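Local atomic coordinates of putative hydantoin racemase (Klebsiella pneumoniae subsp. pneumoniae, PDB entry 3QVL), a protein that interconverts the enantiomers of allantoin and probably also racemises other 5-monosubstituted hydantoins. Residues Q5-N10 / E60-G65; V56-Q61 / L84-L89; A109-I114 / H137-H142; I144-L149 / G156-K161; L149-G154 / L180-M185. All coordinates share one frame; numbering follows the deposited sequence.

Interaction 1 (Q5-N10 / E60-G65); sequences QVINPN and EQIRAG. With 5HY ([(4R)-2,5-dioxoimidazolidin-4-yl]acetic acid), chain C.
Gln5 reaches the backbone of Gln61 with its amide: NE2 donates to Gln61 O at 2.7 Å, with an N-H...O angle of 152°. The acceptor lies almost in the amide plane of Gln5, but the donor stands above the carbonyl plane of Gln61. Gly65 N, the helical donor, reaches the same oxygen at 2.8 Å from the opposite face of that plane. Two donors therefore grip one carbonyl oxygen. Gln5 extends toward the helix because CG is anti to the backbone N (chi1 -171°) and the chain stays extended beyond it. Its OE1 is hydrogen-bonded to His73 ND1, and the bonds at NE2 and OE1 together fix the rotation of the amide. The apolar half of the contact is carried by Ile7, whose CD1 meets Ile62 CD1 at 3.7 Å, the two side chains crossing at about a right angle. The same methyl lies 3.8 Å from Gln61 CB. The strand then gives way to an Asx turn, in which Asn10 N donates to Asn8 OD1 at 3.3 Å. Asn8 ND2 in turn reaches Asn10 OD1 at 2.9 Å. Asn10, whose OD1 also accepts from Ser12 N, hydrogen-bonds through ND2 to OAB of the bound hydantoin acetic acid at 3.0 Å. Strand 5-7 and helix 60-65 run antiparallel, at 171° and 9.6 Å between axes. This is the packing of a crossover helix over a parallel sheet: helix 48-68 links strand 31-36 to strand 72-75 across the intervening strand 2-7, whose C-terminal end opens into the ligand pocket.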
# COMPACT_ATOMS: atom_id res chain seq x y z
N GLN A 5 6.56 35.18 -0.40
CA GLN A 5 5.49 35.42 -1.36
C GLN A 5 4.39 34.38 -1.16
O GLN A 5 4.59 33.19 -1.42
CB GLN A 5 6.03 35.36 -2.79
CG GLN A 5 5.04 35.81 -3.86
CD GLN A 5 5.48 35.44 -5.27
OE1 GLN A 5 6.00 34.36 -5.51
NE2 GLN A 5 5.25 36.35 -6.21
N VAL A 6 3.23 34.84 -0.69
CA VAL A 6 2.09 33.96 -0.50
C VAL A 6 1.14 34.11 -1.69
O VAL A 6 0.47 35.14 -1.84
CB VAL A 6 1.36 34.23 0.84
CG1 VAL A 6 0.25 33.21 1.06
CG2 VAL A 6 2.35 34.17 2.01
N ILE A 7 1.10 33.09 -2.53
CA ILE A 7 0.36 33.13 -3.78
C ILE A 7 -1.01 32.47 -3.66
O ILE A 7 -1.11 31.27 -3.43
CB ILE A 7 1.13 32.45 -4.94
CG1 ILE A 7 2.56 32.98 -5.04
CG2 ILE A 7 0.38 32.61 -6.27
CD1 ILE A 7 3.49 32.11 -5.86
N ASN A 8 -2.06 33.28 -3.80
CA ASN A 8 -3.40 32.75 -4.02
C ASN A 8 -3.50 32.36 -5.49
O ASN A 8 -3.42 33.22 -6.36
CB ASN A 8 -4.46 33.79 -3.66
CG ASN A 8 -5.88 33.31 -3.93
OD1 ASN A 8 -6.13 32.11 -4.10
ND2 ASN A 8 -6.82 34.25 -3.98
N PRO A 9 -3.64 31.05 -5.78
CA PRO A 9 -3.67 30.55 -7.16
C PRO A 9 -4.92 30.96 -7.94
O PRO A 9 -4.90 30.92 -9.18
CB PRO A 9 -3.61 29.03 -6.98
CG PRO A 9 -2.97 28.84 -5.65
CD PRO A 9 -3.58 29.93 -4.82
N ASN A 10 -5.99 31.32 -7.25
CA ASN A 10 -7.17 31.89 -7.92
C ASN A 10 -7.10 33.41 -7.97
O ASN A 10 -6.30 34.03 -7.27
CB ASN A 10 -8.48 31.37 -7.30
CG ASN A 10 -8.75 31.94 -5.92
OD1 ASN A 10 -8.81 33.15 -5.72
ND2 ASN A 10 -8.94 31.05 -4.95
N GLU A 60 3.54 32.13 -13.00
CA GLU A 60 3.68 33.55 -13.33
C GLU A 60 4.11 34.36 -12.11
O GLU A 60 4.97 35.24 -12.20
CB GLU A 60 2.38 34.10 -13.92
N GLN A 61 3.51 34.04 -10.96
CA GLN A 61 3.85 34.71 -9.70
C GLN A 61 5.18 34.23 -9.11
O GLN A 61 5.91 35.03 -8.51
CB GLN A 61 2.72 34.59 -8.68
CG GLN A 61 1.46 35.40 -9.02
CD GLN A 61 1.75 36.88 -9.28
OE1 GLN A 61 1.30 37.44 -10.28
NE2 GLN A 61 2.50 37.51 -8.38
N ILE A 62 5.48 32.95 -9.28
CA ILE A 62 6.78 32.38 -8.88
C ILE A 62 7.91 33.12 -9.60
O ILE A 62 8.91 33.51 -8.98
CB ILE A 62 6.87 30.86 -9.18
CG1 ILE A 62 5.91 30.06 -8.27
CG2 ILE A 62 8.31 30.34 -9.05
CD1 ILE A 62 6.32 29.96 -6.81
N ARG A 63 7.74 33.32 -10.91
CA ARG A 63 8.68 34.08 -11.73
C ARG A 63 8.88 35.49 -11.17
O ARG A 63 10.02 35.94 -11.02
CB ARG A 63 8.18 34.13 -13.18
CG ARG A 63 9.13 34.81 -14.18
CD ARG A 63 8.81 36.29 -14.36
NE ARG A 63 7.48 36.49 -14.92
CZ ARG A 63 6.73 37.57 -14.71
NH1 ARG A 63 5.53 37.66 -15.26
NH2 ARG A 63 7.16 38.55 -13.93
N ALA A 64 7.78 36.17 -10.86
CA ALA A 64 7.81 37.51 -10.27
C ALA A 64 8.52 37.52 -8.92
O ALA A 64 9.32 38.42 -8.64
CB ALA A 64 6.40 38.08 -10.15
N GLY A 65 8.22 36.53 -8.09
CA GLY A 65 8.83 36.39 -6.77
C GLY A 65 10.33 36.18 -6.83
O GLY A 65 11.08 36.79 -6.06
C 5HY C . -8.80 26.58 -2.33
N 5HY C . -10.02 26.14 -4.23
O 5HY C . -8.18 26.49 -1.28
CA 5HY C . -9.39 25.42 -3.12
CB 5HY C . -10.41 24.59 -2.30
CG 5HY C . -11.49 25.39 -1.56
OAB 5HY C . -10.13 28.30 -4.87
NAF 5HY C . -9.05 27.72 -2.97
CAI 5HY C . -9.75 27.44 -4.08
OD1 5HY C . -12.43 24.72 -1.08
OD2 5HY C . -11.36 26.63 -1.46

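Interaction 2 (V56-Q61 / L84-L89); sequences VGVLEQ and LAAREL
Leu59 and Leu89 meet through different first torsions: in Leu59 CG is anti to the carbonyl carbon (chi1 -68°), whereas in Leu89 it is anti to the backbone N (chi1 -171°). The pair belongs to two nearly parallel helices of an alpha/beta domain, crossing at -21° with 9.6 Å between the segment axes. Both helices rest on strand 72-75, since Val58 and Ala86 each touch Ile75. Leu59 does most of the bridging. Its CD2 is laid against the opposite backbone, 3.6 Å from Ala85 C, and it also lies 3.8 Å from Ala85 CB. The small side chains of Ala85 and Ala86 let the leucine methyl come this close to the neighbouring helix. Ala86 has its CB 4.3 Å from Val58 CG1, a looser contact on the side facing the sheet. The nearest CA atoms, of Leu59 and Ala86, are 5.9 Å apart. Beyond the apolar seam lies a subunit interface: Glu88 forms a salt bridge with Arg120 of the second subunit, and Ala85 packs on Phe49 of that subunit. Leu89 closes the seam at the end of its helix, its CD2 lying 4.2 Å from Leu59 CD2 and 3.5 Å from Leu59 O.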
# COMPACT_ATOMS: atom_id res chain seq x y z
N VAL A 56 -0.49 27.46 -13.88
CA VAL A 56 0.25 28.41 -14.71
C VAL A 56 0.27 29.81 -14.09
O VAL A 56 1.28 30.51 -14.15
CB VAL A 56 -0.28 28.43 -16.17
CG1 VAL A 56 0.27 29.62 -16.96
CG2 VAL A 56 0.09 27.13 -16.88
N GLY A 57 -0.85 30.19 -13.47
CA GLY A 57 -0.95 31.44 -12.72
C GLY A 57 0.02 31.49 -11.56
O GLY A 57 0.61 32.54 -11.28
N VAL A 58 0.18 30.36 -10.87
CA VAL A 58 1.18 30.22 -9.81
C VAL A 58 2.59 30.47 -10.36
O VAL A 58 3.35 31.23 -9.77
CB VAL A 58 1.10 28.81 -9.13
CG1 VAL A 58 2.33 28.55 -8.27
CG2 VAL A 58 -0.17 28.69 -8.30
N LEU A 59 2.90 29.84 -11.49
CA LEU A 59 4.21 29.96 -12.13
C LEU A 59 4.55 31.40 -12.53
O LEU A 59 5.70 31.83 -12.42
CB LEU A 59 4.32 29.03 -13.34
CG LEU A 59 4.35 27.52 -13.07
CD1 LEU A 59 4.32 26.75 -14.38
CD2 LEU A 59 5.56 27.12 -12.24
N GLU A 60 3.54 32.13 -13.00
CA GLU A 60 3.68 33.55 -13.33
C GLU A 60 4.11 34.36 -12.11
O GLU A 60 4.97 35.24 -12.20
CB GLU A 60 2.38 34.10 -13.92
N GLN A 61 3.51 34.04 -10.96
CA GLN A 61 3.85 34.71 -9.70
C GLN A 61 5.18 34.23 -9.11
O GLN A 61 5.91 35.03 -8.51
CB GLN A 61 2.72 34.59 -8.68
CG GLN A 61 1.46 35.40 -9.02
CD GLN A 61 1.75 36.88 -9.28
OE1 GLN A 61 1.30 37.44 -10.28
NE2 GLN A 61 2.50 37.51 -8.38
N LEU A 84 5.19 21.14 -7.78
CA LEU A 84 6.49 20.65 -8.25
C LEU A 84 7.04 21.49 -9.39
O LEU A 84 8.26 21.67 -9.51
CB LEU A 84 6.42 19.16 -8.62
CG LEU A 84 6.05 18.19 -7.49
CD1 LEU A 84 6.08 16.75 -7.97
CD2 LEU A 84 6.96 18.37 -6.27
N ALA A 85 6.15 22.02 -10.22
CA ALA A 85 6.51 22.97 -11.27
C ALA A 85 7.11 24.24 -10.67
O ALA A 85 8.12 24.75 -11.16
CB ALA A 85 5.30 23.31 -12.13
N ALA A 86 6.50 24.72 -9.59
CA ALA A 86 6.96 25.90 -8.87
C ALA A 86 8.32 25.68 -8.21
O ALA A 86 9.17 26.57 -8.20
CB ALA A 86 5.94 26.33 -7.83
N ARG A 87 8.52 24.47 -7.68
CA ARG A 87 9.79 24.11 -7.04
C ARG A 87 10.95 24.06 -8.03
O ARG A 87 12.09 24.36 -7.67
CB ARG A 87 9.66 22.80 -6.27
CG ARG A 87 8.88 22.94 -4.99
CD ARG A 87 8.78 21.65 -4.20
NE ARG A 87 8.05 21.87 -2.96
CZ ARG A 87 7.69 20.92 -2.11
NH1 ARG A 87 7.99 19.65 -2.34
NH2 ARG A 87 7.02 21.24 -1.01
N GLU A 88 10.65 23.69 -9.27
CA GLU A 88 11.64 23.72 -10.35
C GLU A 88 12.04 25.15 -10.70
O GLU A 88 13.23 25.45 -10.83
CB GLU A 88 11.11 23.01 -11.59
CG GLU A 88 11.04 21.49 -11.48
CD GLU A 88 10.66 20.82 -12.79
OE1 GLU A 88 10.31 21.52 -13.75
OE2 GLU A 88 10.72 19.57 -12.85
N LEU A 89 11.04 26.02 -10.84
CA LEU A 89 11.27 27.41 -11.25
C LEU A 89 11.90 28.27 -10.15
O LEU A 89 12.79 29.07 -10.43
CB LEU A 89 9.97 28.04 -11.76
CG LEU A 89 10.02 29.42 -12.43
CD1 LEU A 89 10.90 29.42 -13.67
CD2 LEU A 89 8.62 29.91 -12.76

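Interaction 3 (A109-I114 / H137-H142); sequences ATRFSI and HCAALH
Ala139 interrupts the regular pairing of Phe112-Ile114 with Cys138-Leu141: its phi and psi of -71° and -42° are helical, inside strand 138-142. Two steps from Phe112 to Ile114 are matched by three from Cys138 to Leu141, which makes a beta bulge in a parallel pair. Phe112 N donates to His137 O at 2.9 Å, and Ala139 N to Phe112 O at 2.8 Å. Past the bulge, Ile114 N reaches Ala140 O at 3.0 Å and His142 N reaches Ile114 O at 2.7 Å. The extra residue lets Cys138 and Leu141 both sit on the face that carries Phe112 and Ile114. There the Phe112 ring, with CG between the backbone N and the carbonyl carbon (chi1 62°), folds back over the neighbouring strand, so that Cys138 CA stands 4.2 Å above the ring centre as a CH-pi contact. Cys138 SG approaches the ring obliquely. Ile114 and Leu141 lie side by side, CD1 to CD2 4.0 Å. At the bulge, Ala139 CB sits 3.9 Å over the guanidinium carbon CZ of Arg111, whose NH1 is bonded to Gly174 O. The contact joins the two strands of the beta-alpha-beta unit built with helix 122-132. Its bonding has a cost: Ala140 N points toward Phe112 O but stays 3.9 Å from it, that oxygen being bonded by Ala139 N, and this buried N-H has no partner in the model.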
# COMPACT_ATOMS: atom_id res chain seq x y z
N ALA A 109 -1.75 15.07 16.26
CA ALA A 109 -2.80 14.06 16.35
C ALA A 109 -2.40 12.78 15.61
O ALA A 109 -1.57 12.82 14.70
CB ALA A 109 -4.12 14.60 15.81
N THR A 110 -2.99 11.66 16.01
CA THR A 110 -2.76 10.39 15.32
C THR A 110 -3.43 10.40 13.95
O THR A 110 -2.83 9.99 12.95
CB THR A 110 -3.26 9.18 16.13
OG1 THR A 110 -4.65 9.36 16.45
CG2 THR A 110 -2.46 9.02 17.41
N ARG A 111 -4.68 10.86 13.91
CA ARG A 111 -5.44 10.97 12.67
C ARG A 111 -6.21 12.28 12.60
O ARG A 111 -6.59 12.85 13.63
CB ARG A 111 -6.39 9.79 12.50
CG ARG A 111 -5.71 8.42 12.39
CD ARG A 111 -6.66 7.36 11.88
NE ARG A 111 -7.84 7.21 12.73
CZ ARG A 111 -8.93 6.53 12.39
NH1 ARG A 111 -9.95 6.46 13.23
NH2 ARG A 111 -9.01 5.93 11.21
N PHE A 112 -6.43 12.77 11.38
CA PHE A 112 -7.16 14.02 11.16
C PHE A 112 -8.32 13.84 10.19
O PHE A 112 -8.36 12.89 9.40
CB PHE A 112 -6.21 15.12 10.66
CG PHE A 112 -5.55 14.81 9.34
CD1 PHE A 112 -6.17 15.14 8.13
CD2 PHE A 112 -4.30 14.19 9.29
CE1 PHE A 112 -5.56 14.86 6.91
CE2 PHE A 112 -3.68 13.91 8.07
CZ PHE A 112 -4.31 14.25 6.88
N SER A 113 -9.27 14.78 10.25
CA SER A 113 -10.35 14.85 9.28
C SER A 113 -10.23 16.12 8.45
O SER A 113 -9.86 17.17 8.98
CB SER A 113 -11.71 14.81 9.98
OG SER A 113 -11.90 13.56 10.64
N ILE A 114 -10.54 16.01 7.16
CA ILE A 114 -10.51 17.17 6.26
C ILE A 114 -11.92 17.71 6.06
O ILE A 114 -12.87 16.95 5.83
CB ILE A 114 -9.86 16.82 4.90
CG1 ILE A 114 -8.38 16.46 5.08
CG2 ILE A 114 -10.00 17.99 3.90
CD1 ILE A 114 -7.72 15.83 3.86
N HIS A 137 -3.24 8.45 7.75
CA HIS A 137 -3.40 9.45 8.80
C HIS A 137 -4.71 10.24 8.69
O HIS A 137 -5.05 11.01 9.59
CB HIS A 137 -2.21 10.40 8.83
CG HIS A 137 -0.95 9.78 9.35
ND1 HIS A 137 -0.17 8.94 8.58
CD2 HIS A 137 -0.34 9.88 10.55
CE1 HIS A 137 0.87 8.55 9.30
NE2 HIS A 137 0.79 9.10 10.49
N CYS A 138 -5.43 10.06 7.58
CA CYS A 138 -6.69 10.76 7.38
C CYS A 138 -7.88 9.84 7.65
O CYS A 138 -8.11 8.87 6.93
CB CYS A 138 -6.79 11.34 5.96
SG CYS A 138 -8.28 12.32 5.68
N ALA A 139 -8.62 10.15 8.71
CA ALA A 139 -9.77 9.36 9.13
C ALA A 139 -10.95 9.51 8.17
O ALA A 139 -11.62 8.53 7.86
CB ALA A 139 -10.19 9.74 10.55
N ALA A 140 -11.20 10.74 7.72
CA ALA A 140 -12.31 11.04 6.82
C ALA A 140 -12.12 12.37 6.08
O ALA A 140 -11.38 13.24 6.54
CB ALA A 140 -13.64 11.04 7.58
N LEU A 141 -12.80 12.50 4.95
CA LEU A 141 -12.83 13.75 4.19
C LEU A 141 -14.28 14.18 4.02
O LEU A 141 -15.14 13.37 3.67
CB LEU A 141 -12.18 13.58 2.81
CG LEU A 141 -10.70 13.21 2.70
CD1 LEU A 141 -10.51 11.69 2.73
CD2 LEU A 141 -10.14 13.77 1.41
N HIS A 142 -14.55 15.46 4.28
CA HIS A 142 -15.90 15.99 4.18
C HIS A 142 -15.94 17.29 3.38
O HIS A 142 -14.96 18.03 3.34
CB HIS A 142 -16.48 16.26 5.57
CG HIS A 142 -16.33 15.12 6.53
ND1 HIS A 142 -16.97 13.91 6.36
CD2 HIS A 142 -15.63 15.01 7.69
CE1 HIS A 142 -16.66 13.10 7.36
NE2 HIS A 142 -15.85 13.75 8.18

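Interaction 4 (I144-L149 / G156-K161); sequences IDLPVL and GLAQEK. With 5HY ([(4R)-2,5-dioxoimidazolidin-4-yl]acetic acid), chain C.
Ile144 and Lys161 bring their CA atoms within 6.1 Å where the loop leaving strand 138-143 doubles back beside the first turn of helix 157-172. This is a strand-to-helix connection of the alpha/beta fold, in which the loop packs on the helix that follows it. Asp145 has a left-handed backbone (phi 64°), turning the chain between Ile144 and Leu146, and Val148 and Leu149 continue as a 3-10 segment. Gly156, with phi 81°, takes the N-cap position, and the first helical bond, from Glu160 N, ends on its oxygen. Ile144, Leu146 and Lys161 carry most of the interface. Leu146 sends CD1 into the helix surface, 3.8 Å from Ala158 CA and 3.7 Å from Lys161 CD; the leucine and the lysine chain cross at about a right angle. Leu157 CD2 approaches the same methyl more distantly. Ile144 holds CG1 between the backbone N and the carbonyl carbon (chi1 60°), and its CD1 comes to 3.7 Å from Ala158 O, while CG2 rests at the same distance from Lys161 O. The lysine turns back over the loop, bent at its last torsion, and NZ donates to Ile144 O at 3.2 Å, tilted only slightly from the carbonyl plane. The lysine thus joins helix to loop through its amino group, while its aliphatic chain lies against Leu146. The loop carries on to the ligand pocket, where Val148 N is bonded to Glu46 OE2. There Val148 turns both methyls to the ligand's carboxylate: CG1 lies 3.3 Å from OD2 and CG2 3.5 Å from CG.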
# COMPACT_ATOMS: atom_id res chain seq x y z
N ILE A 144 -18.66 20.75 2.77
CA ILE A 144 -19.83 21.46 3.29
C ILE A 144 -20.90 21.70 2.21
O ILE A 144 -21.98 22.21 2.51
CB ILE A 144 -19.46 22.79 4.00
CG1 ILE A 144 -18.75 23.76 3.05
CG2 ILE A 144 -18.62 22.51 5.26
CD1 ILE A 144 -18.74 25.21 3.52
N ASP A 145 -20.57 21.32 0.98
CA ASP A 145 -21.48 21.39 -0.18
C ASP A 145 -21.92 22.81 -0.55
O ASP A 145 -23.10 23.09 -0.75
CB ASP A 145 -22.70 20.47 0.02
N LEU A 146 -20.94 23.71 -0.65
CA LEU A 146 -21.16 25.06 -1.14
C LEU A 146 -20.06 25.43 -2.14
O LEU A 146 -18.98 24.84 -2.10
CB LEU A 146 -21.18 26.07 0.01
CG LEU A 146 -22.39 26.11 0.95
CD1 LEU A 146 -22.15 27.12 2.06
CD2 LEU A 146 -23.68 26.44 0.21
N PRO A 147 -20.33 26.40 -3.04
CA PRO A 147 -19.27 26.91 -3.90
C PRO A 147 -18.13 27.49 -3.06
O PRO A 147 -18.37 28.00 -1.97
CB PRO A 147 -19.96 28.02 -4.70
CG PRO A 147 -21.39 27.63 -4.71
CD PRO A 147 -21.64 26.99 -3.38
N VAL A 148 -16.91 27.40 -3.58
CA VAL A 148 -15.72 27.90 -2.89
C VAL A 148 -15.87 29.35 -2.42
O VAL A 148 -15.52 29.69 -1.29
CB VAL A 148 -14.45 27.72 -3.77
CG1 VAL A 148 -13.29 28.55 -3.25
CG2 VAL A 148 -14.06 26.25 -3.83
N LEU A 149 -16.42 30.20 -3.29
CA LEU A 149 -16.55 31.63 -3.02
C LEU A 149 -17.66 31.99 -2.01
O LEU A 149 -17.79 33.15 -1.63
CB LEU A 149 -16.72 32.42 -4.32
CG LEU A 149 -15.52 32.42 -5.27
CD1 LEU A 149 -15.87 33.05 -6.60
CD2 LEU A 149 -14.31 33.12 -4.64
N GLY A 156 -22.02 34.33 6.13
CA GLY A 156 -21.59 33.57 7.30
C GLY A 156 -22.11 32.14 7.31
O GLY A 156 -21.88 31.40 8.27
N LEU A 157 -22.81 31.76 6.24
CA LEU A 157 -23.39 30.42 6.11
C LEU A 157 -22.32 29.34 5.99
O LEU A 157 -22.39 28.31 6.67
CB LEU A 157 -24.35 30.37 4.91
CG LEU A 157 -25.03 29.03 4.56
CD1 LEU A 157 -26.04 28.62 5.63
CD2 LEU A 157 -25.70 29.11 3.20
N ALA A 158 -21.33 29.58 5.12
CA ALA A 158 -20.23 28.65 4.92
C ALA A 158 -19.43 28.44 6.20
O ALA A 158 -19.08 27.31 6.54
CB ALA A 158 -19.32 29.13 3.80
N GLN A 159 -19.17 29.53 6.91
CA GLN A 159 -18.44 29.51 8.18
C GLN A 159 -19.16 28.69 9.25
O GLN A 159 -18.53 27.94 10.00
CB GLN A 159 -18.19 30.94 8.69
CG GLN A 159 -17.09 31.70 7.94
CD GLN A 159 -17.50 32.20 6.57
OE1 GLN A 159 -18.68 32.20 6.21
NE2 GLN A 159 -16.52 32.64 5.79
N GLU A 160 -20.49 28.83 9.32
CA GLU A 160 -21.31 28.06 10.25
C GLU A 160 -21.34 26.58 9.87
O GLU A 160 -21.30 25.71 10.75
CB GLU A 160 -22.73 28.64 10.34
CG GLU A 160 -23.68 27.91 11.31
CD GLU A 160 -23.16 27.82 12.74
OE1 GLU A 160 -22.50 28.77 13.22
OE2 GLU A 160 -23.42 26.80 13.40
N LYS A 161 -21.41 26.31 8.57
CA LYS A 161 -21.39 24.93 8.06
C LYS A 161 -20.06 24.23 8.34
O LYS A 161 -20.05 23.03 8.63
CB LYS A 161 -21.69 24.91 6.56
CG LYS A 161 -23.18 24.84 6.23
CD LYS A 161 -23.41 24.88 4.73
CE LYS A 161 -24.71 24.19 4.35
NZ LYS A 161 -24.57 22.71 4.37
C 5HY C . -8.80 26.58 -2.33
N 5HY C . -10.02 26.14 -4.23
O 5HY C . -8.18 26.49 -1.28
CA 5HY C . -9.39 25.42 -3.12
CB 5HY C . -10.41 24.59 -2.30
CG 5HY C . -11.49 25.39 -1.56
OAB 5HY C . -10.13 28.30 -4.87
NAF 5HY C . -9.05 27.72 -2.97
CAI 5HY C . -9.75 27.44 -4.08
OD1 5HY C . -12.43 24.72 -1.08
OD2 5HY C . -11.36 26.63 -1.46

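Interaction 5 (L149-G154 / L180-M185); sequences LALEDG and LGSGGM. Unlike the reference sequence in segment 180-185: Ser182 (reference Cys). With 5HY ([(4R)-2,5-dioxoimidazolidin-4-yl]acetic acid), chain C.
Leu151 drives both methyls against the loop 180-185, one toward Ser182 and the other toward Met185. Its CG is anti to the carbonyl carbon (chi1 -73°), and from there CD1 comes within 3.3 Å of Ser182 OG, while CD2 meets Met185 CG at 3.8 Å. The leucine and the extended methionine chain meet at a slant, CD2 against CG. Between them Gly184 presents bare backbone, and its C lies 3.8 Å from Leu151 CD1, a closeness that the lack of a side chain permits. Glu152 also bends its carboxylate toward this glycine, but OE2 stays 4.3 Å from Gly184 CA and is hydrogen-bonded instead to Thr18 OG1. Segment 180-185 is a loop after strand 177-180. Ser182, a serine where the reference sequence has cysteine, holds OG anti to the backbone N (chi1 177°) and accepts from Gly184 N at 3.0 Å, an ST turn. The same hydroxyl donates to OD2 of the bound hydantoin acetic acid at 2.7 Å. Next to it Gly183 N donates to carbonyl oxygen O of the hydantoin ring at 2.9 Å, with a nearly straight N-H...O angle of 164°. The loop thus holds the ligand by both its carboxylate and a ring carbonyl. Leu151 also packs on Ala158 and Thr117. The chemistry is divided accordingly: apolar branches of Leu151 back the turn, while the hydroxyl is used both as acceptor and as donor. The approach to OG from the Leu151 side is occupied by carbon, and its polar bonds go to Gly184 N and the ligand's OD2.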
# COMPACT_ATOMS: atom_id res chain seq x y z
N LEU A 149 -16.42 30.20 -3.29
CA LEU A 149 -16.55 31.63 -3.02
C LEU A 149 -17.66 31.99 -2.01
O LEU A 149 -17.79 33.15 -1.63
CB LEU A 149 -16.72 32.42 -4.32
CG LEU A 149 -15.52 32.42 -5.27
CD1 LEU A 149 -15.87 33.05 -6.60
CD2 LEU A 149 -14.31 33.12 -4.64
N ALA A 150 -18.43 30.99 -1.58
CA ALA A 150 -19.44 31.18 -0.53
C ALA A 150 -18.80 31.62 0.79
O ALA A 150 -19.44 32.26 1.62
CB ALA A 150 -20.26 29.92 -0.33
N LEU A 151 -17.52 31.27 0.97
CA LEU A 151 -16.75 31.69 2.14
C LEU A 151 -16.49 33.20 2.14
O LEU A 151 -16.15 33.77 3.18
CB LEU A 151 -15.42 30.93 2.20
CG LEU A 151 -15.47 29.45 2.60
CD1 LEU A 151 -14.26 28.71 2.06
CD2 LEU A 151 -15.56 29.29 4.12
N GLU A 152 -16.66 33.83 0.98
CA GLU A 152 -16.41 35.26 0.83
C GLU A 152 -17.68 36.08 0.54
O GLU A 152 -17.59 37.27 0.24
CB GLU A 152 -15.37 35.51 -0.27
CG GLU A 152 -14.02 34.83 -0.06
CD GLU A 152 -13.17 35.48 1.03
OE1 GLU A 152 -13.50 36.60 1.48
OE2 GLU A 152 -12.17 34.86 1.44
N ASP A 153 -18.85 35.44 0.64
CA ASP A 153 -20.10 36.11 0.28
C ASP A 153 -20.76 36.92 1.40
O ASP A 153 -21.81 37.53 1.20
CB ASP A 153 -21.10 35.14 -0.39
CG ASP A 153 -21.76 34.17 0.59
OD1 ASP A 153 -22.48 33.27 0.11
OD2 ASP A 153 -21.57 34.29 1.82
N GLY A 154 -20.14 36.90 2.58
CA GLY A 154 -20.56 37.74 3.71
C GLY A 154 -21.74 37.24 4.53
O GLY A 154 -22.06 37.83 5.56
N LEU A 180 -8.43 22.18 7.72
CA LEU A 180 -9.30 23.03 6.91
C LEU A 180 -8.88 22.92 5.44
O LEU A 180 -7.71 23.09 5.11
CB LEU A 180 -9.25 24.49 7.39
CG LEU A 180 -9.75 24.77 8.81
CD1 LEU A 180 -9.40 26.19 9.23
CD2 LEU A 180 -11.25 24.52 8.96
N GLY A 181 -9.85 22.62 4.58
CA GLY A 181 -9.58 22.31 3.19
C GLY A 181 -9.80 23.45 2.21
O GLY A 181 -10.20 23.21 1.06
N SER A 182 -9.53 24.67 2.65
CA SER A 182 -9.71 25.86 1.81
C SER A 182 -8.85 27.02 2.28
O SER A 182 -8.68 27.24 3.48
CB SER A 182 -11.18 26.29 1.81
OG SER A 182 -11.36 27.48 1.05
N GLY A 183 -8.31 27.77 1.31
CA GLY A 183 -7.63 29.03 1.59
C GLY A 183 -8.59 30.06 2.15
O GLY A 183 -8.19 30.96 2.89
N GLY A 184 -9.87 29.92 1.79
CA GLY A 184 -10.93 30.80 2.28
C GLY A 184 -11.33 30.55 3.72
O GLY A 184 -12.03 31.37 4.32
N MET A 185 -10.90 29.42 4.27
CA MET A 185 -11.18 29.06 5.67
C MET A 185 -10.04 29.48 6.60
O MET A 185 -10.11 29.25 7.81
CB MET A 185 -11.40 27.55 5.80
CG MET A 185 -12.67 27.03 5.14
SD MET A 185 -12.77 25.24 5.24
CE MET A 185 -14.01 24.90 4.00
C 5HY C . -8.80 26.58 -2.33
N 5HY C . -10.02 26.14 -4.23
O 5HY C . -8.18 26.49 -1.28
CA 5HY C . -9.39 25.42 -3.12
CB 5HY C . -10.41 24.59 -2.30
CG 5HY C . -11.49 25.39 -1.56
OAB 5HY C . -10.13 28.30 -4.87
NAF 5HY C . -9.05 27.72 -2.97
CAI 5HY C . -9.75 27.44 -4.08
OD1 5HY C . -12.43 24.72 -1.08
OD2 5HY C . -11.36 26.63 -1.46

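The contacts fall into two groups, one for each parallel four-stranded sheet of the chain. Interactions 1 and 2 lie on the first, 8 Å apart between centres, share Glu60 and Gln61 of helix 48-68, and touch through Ile62 with Ala86 and Leu89. Interaction 3 lies in the second sheet, and 4 and 5 in the loops and helix that follow its strands: strand 138-143 leads from 3 to 4, and 4 and 5 share Leu149, with centres 7 Å apart and alternating segments. Interaction 1 lies about 26 Å from 4 and 19 Å from 5 between centres, yet all three touch the same ligand, consistent with a pocket between the two halves of the chain.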